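Long-range contacts in oxalate biosynthetic component 1 (Burkholderia thailandensis, PDB 5IKY), which takes part in quorum-sensing-dependent oxalate production as a bifunctional enzyme, a serine hydrolase with an additional lyase activity: residues Lys3-Thr8 with Asp470-Gly475; Pro374-Leu379 with Ser445-Leu450. All blocks are in the same frame, centred on the assembly; numbering follows the deposited sequence.

Contact 1 (Lys3-Thr8 with Asp470-Gly475); sequences KTFYIT and DGIRVG
The Tyr6 ring lies flat over Gly471, whose bare CA sits 3.9 Å from the ring centroid, 9° off the normal, in a CH-pi contact. Tyr6 CG stands between the backbone N and the carbonyl carbon (chi1 67°), which folds the ring across the partner strand. The side chain of Asp470 meets the same ring, CB to Tyr6 CE2 at 3.8 Å. On the other side of the sheet, Ile472 CD1 stands over the centre of the Phe5 ring, 3.9 Å from the centroid, while Lys3 CE covers the opposite face toward the rim. Ile7 CG2 loosely faces Val474 CG2 at 4.4 Å, and helices 460-466 and 497-510 close this apolar side. Between the parallel strands run four backbone hydrogen bonds, beginning with Tyr6 N to Asp470 O (3.1 Å) and ending with Val474 N to Thr8 O (3.0 Å). A water donates to both Thr4 O and Asp470 O where the strands begin. Thr8 CB packs on Arg473 CB at 4.0 Å. Arg473 NH2 makes a salt bridge with Asp478, and the Arg473 side chain comes within about 4 Å of the magnesium ion bound at His227 and Glu477. The pairing joins strand 4-9 to strand 471-474 in the TIM-barrel-like part, probably the lyase half by kinship to beta-keto acid cleavage enzymes. Apolar packing fills the helix side, and the polar face holds Arg473 where its charge probably influences the ion's surroundings.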
ATOM      1  N   LYS A   3      19.733   6.073 -11.086  1.00 83.19           N
ATOM      2  CA  LYS A   3      20.182   5.060 -10.135  1.00 74.79           C
ATOM      3  C   LYS A   3      19.076   4.703  -9.146  1.00 66.05           C
ATOM      4  O   LYS A   3      18.468   5.584  -8.536  1.00 72.74           O
ATOM      5  CB  LYS A   3      21.423   5.544  -9.382  1.00 62.57           C
ATOM      6  CG  LYS A   3      21.873   4.619  -8.259  1.00 71.28           C
ATOM      7  CD  LYS A   3      22.173   3.217  -8.773  1.00 77.39           C
ATOM      8  CE  LYS A   3      22.611   2.295  -7.643  1.00 78.81           C
ATOM      9  NZ  LYS A   3      22.773   0.886  -8.096  1.00 71.61           N
ATOM     10  N   THR A   4      18.810   3.409  -8.994  1.00 69.05           N
ATOM     11  CA  THR A   4      17.783   2.946  -8.066  1.00 66.53           C
ATOM     12  C   THR A   4      18.275   1.801  -7.191  1.00 55.68           C
ATOM     13  O   THR A   4      19.060   0.961  -7.629  1.00 60.87           O
ATOM     14  CB  THR A   4      16.510   2.469  -8.804  1.00 61.61           C
ATOM     15  OG1 THR A   4      16.823   1.328  -9.612  1.00 60.39           O
ATOM     16  CG2 THR A   4      15.933   3.573  -9.679  1.00 56.20           C
ATOM     17  N   PHE A   5      17.802   1.778  -5.950  1.00 58.39           N
ATOM     18  CA  PHE A   5      18.010   0.643  -5.058  1.00 53.11           C
ATOM     19  C   PHE A   5      16.674  -0.029  -4.782  1.00 58.36           C
ATOM     20  O   PHE A   5      15.631   0.617  -4.861  1.00 54.84           O
ATOM     21  CB  PHE A   5      18.639   1.080  -3.733  1.00 51.39           C
ATOM     22  CG  PHE A   5      20.077   1.487  -3.837  1.00 54.29           C
ATOM     23  CD1 PHE A   5      21.066   0.536  -4.022  1.00 49.62           C
ATOM     24  CD2 PHE A   5      20.446   2.817  -3.710  1.00 57.22           C
ATOM     25  CE1 PHE A   5      22.396   0.906  -4.100  1.00 61.88           C
ATOM     26  CE2 PHE A   5      21.774   3.193  -3.789  1.00 54.49           C
ATOM     27  CZ  PHE A   5      22.751   2.236  -3.985  1.00 45.82           C
ATOM     28  N   TYR A   6      16.694  -1.316  -4.455  1.00 55.02           N
ATOM     29  CA  TYR A   6      15.506  -1.928  -3.877  1.00 41.46           C
ATOM     30  C   TYR A   6      15.753  -2.158  -2.390  1.00 44.24           C
ATOM     31  O   TYR A   6      16.836  -2.579  -1.989  1.00 57.31           O
ATOM     32  CB  TYR A   6      15.119  -3.229  -4.594  1.00 41.75           C
ATOM     33  CG  TYR A   6      16.079  -4.393  -4.447  1.00 52.23           C
ATOM     34  CD1 TYR A   6      15.980  -5.274  -3.375  1.00 40.97           C
ATOM     35  CD2 TYR A   6      17.049  -4.639  -5.408  1.00 48.94           C
ATOM     36  CE1 TYR A   6      16.842  -6.346  -3.250  1.00 37.91           C
ATOM     37  CE2 TYR A   6      17.915  -5.710  -5.293  1.00 58.36           C
ATOM     38  CZ  TYR A   6      17.809  -6.559  -4.213  1.00 67.64           C
ATOM     39  OH  TYR A   6      18.674  -7.625  -4.102  1.00 69.04           O
ATOM     40  N   ILE A   7      14.752  -1.848  -1.572  1.00 53.52           N
ATOM     41  CA  ILE A   7      14.910  -1.904  -0.126  1.00 39.34           C
ATOM     42  C   ILE A   7      14.342  -3.184   0.468  1.00 42.49           C
ATOM     43  O   ILE A   7      13.181  -3.530   0.241  1.00 48.07           O
ATOM     44  CB  ILE A   7      14.235  -0.703   0.565  1.00 45.49           C
ATOM     45  CG1 ILE A   7      14.878   0.607   0.108  1.00 40.15           C
ATOM     46  CG2 ILE A   7      14.326  -0.833   2.082  1.00 42.27           C
ATOM     47  CD1 ILE A   7      14.236   1.835   0.718  1.00 53.71           C
ATOM     48  N   THR A   8      15.177  -3.885   1.229  1.00 42.61           N
ATOM     49  CA  THR A   8      14.739  -5.047   1.986  1.00 46.08           C
ATOM     50  C   THR A   8      14.493  -4.642   3.432  1.00 44.72           C
ATOM     51  O   THR A   8      15.323  -3.968   4.041  1.00 51.01           O
ATOM     52  CB  THR A   8      15.774  -6.189   1.940  1.00 57.64           C
ATOM     53  OG1 THR A   8      15.990  -6.595   0.582  1.00 62.57           O
ATOM     54  CG2 THR A   8      15.292  -7.381   2.754  1.00 43.85           C
ATOM     55  N   ASP A 470      22.837  -3.342  -5.699  1.00 44.44           N
ATOM     56  CA  ASP A 470      21.482  -3.345  -6.231  1.00 41.21           C
ATOM     57  C   ASP A 470      20.438  -3.065  -5.158  1.00 49.54           C
ATOM     58  O   ASP A 470      19.380  -2.499  -5.440  1.00 50.34           O
ATOM     59  CB  ASP A 470      21.191  -4.686  -6.905  1.00 49.83           C
ATOM     60  CG  ASP A 470      22.267  -5.080  -7.899  1.00 64.42           C
ATOM     61  OD1 ASP A 470      22.268  -4.530  -9.020  1.00 69.45           O
ATOM     62  OD2 ASP A 470      23.113  -5.933  -7.558  1.00 62.64           O
ATOM     63  N   GLY A 471      20.741  -3.455  -3.923  1.00 45.65           N
ATOM     64  CA  GLY A 471      19.784  -3.330  -2.842  1.00 45.45           C
ATOM     65  C   GLY A 471      20.390  -2.939  -1.509  1.00 49.61           C
ATOM     66  O   GLY A 471      21.573  -3.153  -1.256  1.00 46.85           O
ATOM     67  N   ILE A 472      19.560  -2.351  -0.654  1.00 52.82           N
ATOM     68  CA  ILE A 472      19.966  -1.980   0.694  1.00 43.06           C
ATOM     69  C   ILE A 472      18.968  -2.548   1.694  1.00 48.64           C
ATOM     70  O   ILE A 472      17.757  -2.451   1.492  1.00 48.34           O
ATOM     71  CB  ILE A 472      20.053  -0.451   0.864  1.00 45.91           C
ATOM     72  CG1 ILE A 472      21.037   0.150  -0.141  1.00 50.07           C
ATOM     73  CG2 ILE A 472      20.468  -0.093   2.273  1.00 48.03           C
ATOM     74  CD1 ILE A 472      21.131   1.660  -0.073  1.00 46.23           C
ATOM     75  N   ARG A 473      19.473  -3.148   2.767  1.00 50.61           N
ATOM     76  CA  ARG A 473      18.606  -3.720   3.790  1.00 55.40           C
ATOM     77  C   ARG A 473      18.655  -2.939   5.102  1.00 55.10           C
ATOM     78  O   ARG A 473      19.725  -2.544   5.559  1.00 47.71           O
ATOM     79  CB  ARG A 473      18.981  -5.178   4.052  1.00 45.76           C
ATOM     80  CG  ARG A 473      18.218  -5.797   5.209  1.00 58.91           C
ATOM     81  CD  ARG A 473      18.521  -7.266   5.328  1.00 46.54           C
ATOM     82  NE  ARG A 473      18.844  -7.644   6.697  1.00 57.37           N
ATOM     83  CZ  ARG A 473      18.950  -8.903   7.099  1.00 63.69           C
ATOM     84  NH1 ARG A 473      18.773  -9.882   6.226  1.00 49.96           N
ATOM     85  NH2 ARG A 473      19.255  -9.186   8.356  1.00 56.97           N
ATOM     86  N   VAL A 474      17.484  -2.716   5.693  1.00 46.22           N
ATOM     87  CA  VAL A 474      17.376  -2.144   7.034  1.00 47.75           C
ATOM     88  C   VAL A 474      16.334  -2.914   7.845  1.00 48.48           C
ATOM     89  O   VAL A 474      15.674  -3.816   7.327  1.00 50.28           O
ATOM     90  CB  VAL A 474      16.991  -0.649   7.000  1.00 51.83           C
ATOM     91  CG1 VAL A 474      18.120   0.186   6.424  1.00 47.24           C
ATOM     92  CG2 VAL A 474      15.708  -0.442   6.209  1.00 40.31           C
ATOM     93  N   GLY A 475      16.182  -2.554   9.114  1.00 49.71           N
ATOM     94  CA  GLY A 475      15.201  -3.204   9.966  1.00 44.88           C
ATOM     95  C   GLY A 475      15.688  -3.389  11.388  1.00 50.19           C
ATOM     96  O   GLY A 475      16.876  -3.230  11.674  1.00 52.26           O
TER
HETATM   97  O   HOH W   1      18.304  -2.077  -8.266  1.00 58.00           O

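Contact 2 (Pro374-Leu379 with Ser445-Leu450); sequences PVLFML and SCKISL
Ile448 and Leu379 form the apolar centre: Ile448 CG2 touches Leu379 CG at 3.8 Å, the two side chains crossing on the face that also carries Val375 and Phe377. Ile448 CG1 lies 4.1 Å from Phe377 CB, and the Phe377 ring meets Cys446 CB with its edge, CE2 to CB at 3.9 Å. Cys446 SG, placed between its backbone N and carbonyl carbon (chi1 75°), makes an oblique sulfur-aromatic contact with that ring. Helix 418-442 packs on this face through Leu439 and Val436. On the other face Met378, with CG anti to its backbone N (chi1 -154°) and the chain turned back at chi2 (52°), brings SD to 3.5 Å from Ser449 CB and folds CE against the backbone of Leu450, while Leu376 CD2 rests on Lys447 CB. Five backbone hydrogen bonds join the parallel strands, from Val375 N-Ser445 O to Leu379 N-Ser449 O; Phe377 N to Lys447 O measures 2.7 Å. At the polar edge a water donates to Phe377 O at 2.9 Å and pairs with Ser449 OG at 3.1 Å. Where the strands begin, Pro374, which follows a cis peptide bond, sets CB 3.3 Å from Ser445 OG. In the TIM-barrel-like sheet one face is a mainly apolar layer, the Cys446 thiol at its end, under helices 418-442 and 460-466, whereas the Met378-Ser449 face mixes sulfur, hydroxyl and water nearer the magnesium ion.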
ATOM      1  N   PRO A 374      18.109 -14.011 -11.811  1.00 62.34           N
ATOM      2  CA  PRO A 374      19.414 -13.669 -11.227  1.00 56.73           C
ATOM      3  C   PRO A 374      19.628 -14.222  -9.816  1.00 57.44           C
ATOM      4  O   PRO A 374      18.681 -14.362  -9.042  1.00 42.38           O
ATOM      5  CB  PRO A 374      19.397 -12.137 -11.207  1.00 39.26           C
ATOM      6  CG  PRO A 374      17.958 -11.778 -11.179  1.00 53.06           C
ATOM      7  CD  PRO A 374      17.270 -12.816 -12.012  1.00 47.11           C
ATOM      8  N   VAL A 375      20.879 -14.546  -9.507  1.00 44.56           N
ATOM      9  CA  VAL A 375      21.245 -15.076  -8.205  1.00 43.12           C
ATOM     10  C   VAL A 375      21.275 -13.936  -7.199  1.00 42.90           C
ATOM     11  O   VAL A 375      21.835 -12.876  -7.470  1.00 49.83           O
ATOM     12  CB  VAL A 375      22.614 -15.794  -8.256  1.00 39.58           C
ATOM     13  CG1 VAL A 375      22.968 -16.391  -6.905  1.00 39.17           C
ATOM     14  CG2 VAL A 375      22.587 -16.876  -9.312  1.00 39.33           C
ATOM     15  N   LEU A 376      20.662 -14.149  -6.041  1.00 41.07           N
ATOM     16  CA  LEU A 376      20.520 -13.088  -5.050  1.00 38.01           C
ATOM     17  C   LEU A 376      21.553 -13.201  -3.938  1.00 43.61           C
ATOM     18  O   LEU A 376      21.717 -14.266  -3.342  1.00 43.69           O
ATOM     19  CB  LEU A 376      19.113 -13.114  -4.457  1.00 37.40           C
ATOM     20  CG  LEU A 376      17.976 -13.182  -5.474  1.00 38.82           C
ATOM     21  CD1 LEU A 376      16.645 -13.326  -4.766  1.00 37.75           C
ATOM     22  CD2 LEU A 376      17.991 -11.951  -6.364  1.00 43.95           C
ATOM     23  N   PHE A 377      22.240 -12.101  -3.646  1.00 48.95           N
ATOM     24  CA  PHE A 377      23.263 -12.107  -2.609  1.00 50.23           C
ATOM     25  C   PHE A 377      23.001 -11.075  -1.522  1.00 51.02           C
ATOM     26  O   PHE A 377      22.575  -9.954  -1.796  1.00 50.26           O
ATOM     27  CB  PHE A 377      24.647 -11.871  -3.219  1.00 45.39           C
ATOM     28  CG  PHE A 377      25.164 -13.034  -4.008  1.00 48.09           C
ATOM     29  CD1 PHE A 377      25.772 -14.101  -3.370  1.00 45.03           C
ATOM     30  CD2 PHE A 377      25.040 -13.065  -5.386  1.00 43.09           C
ATOM     31  CE1 PHE A 377      26.252 -15.178  -4.094  1.00 49.45           C
ATOM     32  CE2 PHE A 377      25.516 -14.137  -6.114  1.00 52.90           C
ATOM     33  CZ  PHE A 377      26.123 -15.196  -5.468  1.00 45.85           C
ATOM     34  N   MET A 378      23.275 -11.479  -0.285  1.00 61.93           N
ATOM     35  CA  MET A 378      23.136 -10.624   0.885  1.00 47.33           C
ATOM     36  C   MET A 378      24.482 -10.488   1.593  1.00 50.47           C
ATOM     37  O   MET A 378      24.996 -11.464   2.144  1.00 53.64           O
ATOM     38  CB  MET A 378      22.093 -11.199   1.846  1.00 62.43           C
ATOM     39  CG  MET A 378      21.414 -10.170   2.725  1.00 59.40           C
ATOM     40  SD  MET A 378      20.758  -8.811   1.754  1.00280.39           S
ATOM     41  CE  MET A 378      21.546  -7.452   2.591  1.00 39.44           C
ATOM     42  N   LEU A 379      25.055  -9.290   1.578  1.00 45.61           N
ATOM     43  CA  LEU A 379      26.335  -9.065   2.246  1.00 52.14           C
ATOM     44  C   LEU A 379      26.143  -8.689   3.707  1.00 54.71           C
ATOM     45  O   LEU A 379      25.735  -7.572   4.025  1.00 55.54           O
ATOM     46  CB  LEU A 379      27.142  -7.975   1.539  1.00 48.14           C
ATOM     47  CG  LEU A 379      27.617  -8.256   0.113  1.00 55.74           C
ATOM     48  CD1 LEU A 379      28.544  -7.144  -0.357  1.00 43.46           C
ATOM     49  CD2 LEU A 379      28.299  -9.613   0.022  1.00 51.26           C
ATOM     50  N   SER A 445      24.654 -13.072 -14.012  1.00 58.93           N
ATOM     51  CA  SER A 445      23.368 -12.496 -13.635  1.00 51.90           C
ATOM     52  C   SER A 445      23.142 -12.627 -12.131  1.00 56.49           C
ATOM     53  O   SER A 445      22.784 -13.699 -11.643  1.00 57.55           O
ATOM     54  CB  SER A 445      22.227 -13.171 -14.404  1.00 48.11           C
ATOM     55  OG  SER A 445      20.982 -12.553 -14.122  1.00 70.61           O
ATOM     56  N   CYS A 446      23.357 -11.539 -11.398  1.00 50.28           N
ATOM     57  CA  CYS A 446      23.179 -11.570  -9.952  1.00 63.57           C
ATOM     58  C   CYS A 446      22.847 -10.204  -9.360  1.00 43.89           C
ATOM     59  O   CYS A 446      23.220  -9.167  -9.907  1.00 62.35           O
ATOM     60  CB  CYS A 446      24.435 -12.125  -9.274  1.00 67.05           C
ATOM     61  SG  CYS A 446      25.819 -10.967  -9.212  1.00 64.79           S
ATOM     62  N   LYS A 447      22.141 -10.222  -8.233  1.00 58.36           N
ATOM     63  CA  LYS A 447      21.844  -9.014  -7.470  1.00 43.67           C
ATOM     64  C   LYS A 447      22.556  -9.071  -6.128  1.00 48.07           C
ATOM     65  O   LYS A 447      22.570 -10.112  -5.473  1.00 55.01           O
ATOM     66  CB  LYS A 447      20.339  -8.857  -7.256  1.00 41.43           C
ATOM     67  CG  LYS A 447      19.529  -8.753  -8.535  1.00 56.34           C
ATOM     68  CD  LYS A 447      19.806  -7.445  -9.246  1.00 59.31           C
ATOM     69  CE  LYS A 447      18.986  -7.331 -10.517  1.00 57.89           C
ATOM     70  NZ  LYS A 447      19.188  -6.014 -11.182  1.00 73.47           N
ATOM     71  N   ILE A 448      23.150  -7.953  -5.721  1.00 57.59           N
ATOM     72  CA  ILE A 448      23.866  -7.894  -4.453  1.00 48.52           C
ATOM     73  C   ILE A 448      23.331  -6.781  -3.561  1.00 53.03           C
ATOM     74  O   ILE A 448      23.270  -5.621  -3.973  1.00 46.50           O
ATOM     75  CB  ILE A 448      25.373  -7.678  -4.665  1.00 49.46           C
ATOM     76  CG1 ILE A 448      25.959  -8.803  -5.522  1.00 44.70           C
ATOM     77  CG2 ILE A 448      26.094  -7.595  -3.328  1.00 41.79           C
ATOM     78  CD1 ILE A 448      27.404  -8.577  -5.909  1.00 42.60           C
ATOM     79  N   SER A 449      22.942  -7.139  -2.341  1.00 40.52           N
ATOM     80  CA  SER A 449      22.456  -6.159  -1.377  1.00 47.99           C
ATOM     81  C   SER A 449      23.381  -6.059  -0.167  1.00 53.29           C
ATOM     82  O   SER A 449      24.207  -6.940   0.078  1.00 44.62           O
ATOM     83  CB  SER A 449      21.036  -6.505  -0.925  1.00 39.35           C
ATOM     84  OG  SER A 449      20.134  -6.467  -2.017  1.00 68.28           O
ATOM     85  N   LEU A 450      23.227  -4.978   0.592  1.00 52.91           N
ATOM     86  CA  LEU A 450      24.079  -4.717   1.744  1.00 41.49           C
ATOM     87  C   LEU A 450      23.277  -4.497   3.022  1.00 41.81           C
ATOM     88  O   LEU A 450      22.243  -3.829   3.011  1.00 47.56           O
ATOM     89  CB  LEU A 450      24.956  -3.493   1.480  1.00 48.34           C
ATOM     90  CG  LEU A 450      25.811  -2.969   2.635  1.00 43.19           C
ATOM     91  CD1 LEU A 450      26.916  -3.957   2.960  1.00 51.73           C
ATOM     92  CD2 LEU A 450      26.385  -1.601   2.308  1.00 54.02           C
TER
HETATM   93  O   HOH W   2      19.861  -9.499  -2.744  1.00 59.73           O

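In the fold
Both contacts are buried pairings of parallel strands in one sheet. Strands 446-451 and 471-474 are neighbours, so contact 2 continues contact 1 across the sheet, their centres about 11 Å apart. Asp470 OD2 accepts a probable hydrogen bond from Ile448 N, and Tyr6 OH approaches Ser449 OG to 2.8 Å, a close polar pair. Contact 1 joins the start of the chain to a strand over 460 residues later; contact 2 spans 65 residues, mostly helical. Contact 1 uses aromatic faces, laid on a glycine and an isoleucine, and approaches the magnesium ion through Arg473. Contact 2 relies on branched aliphatic side chains, a ring edge and sulfur, with Met378 farther from the metal.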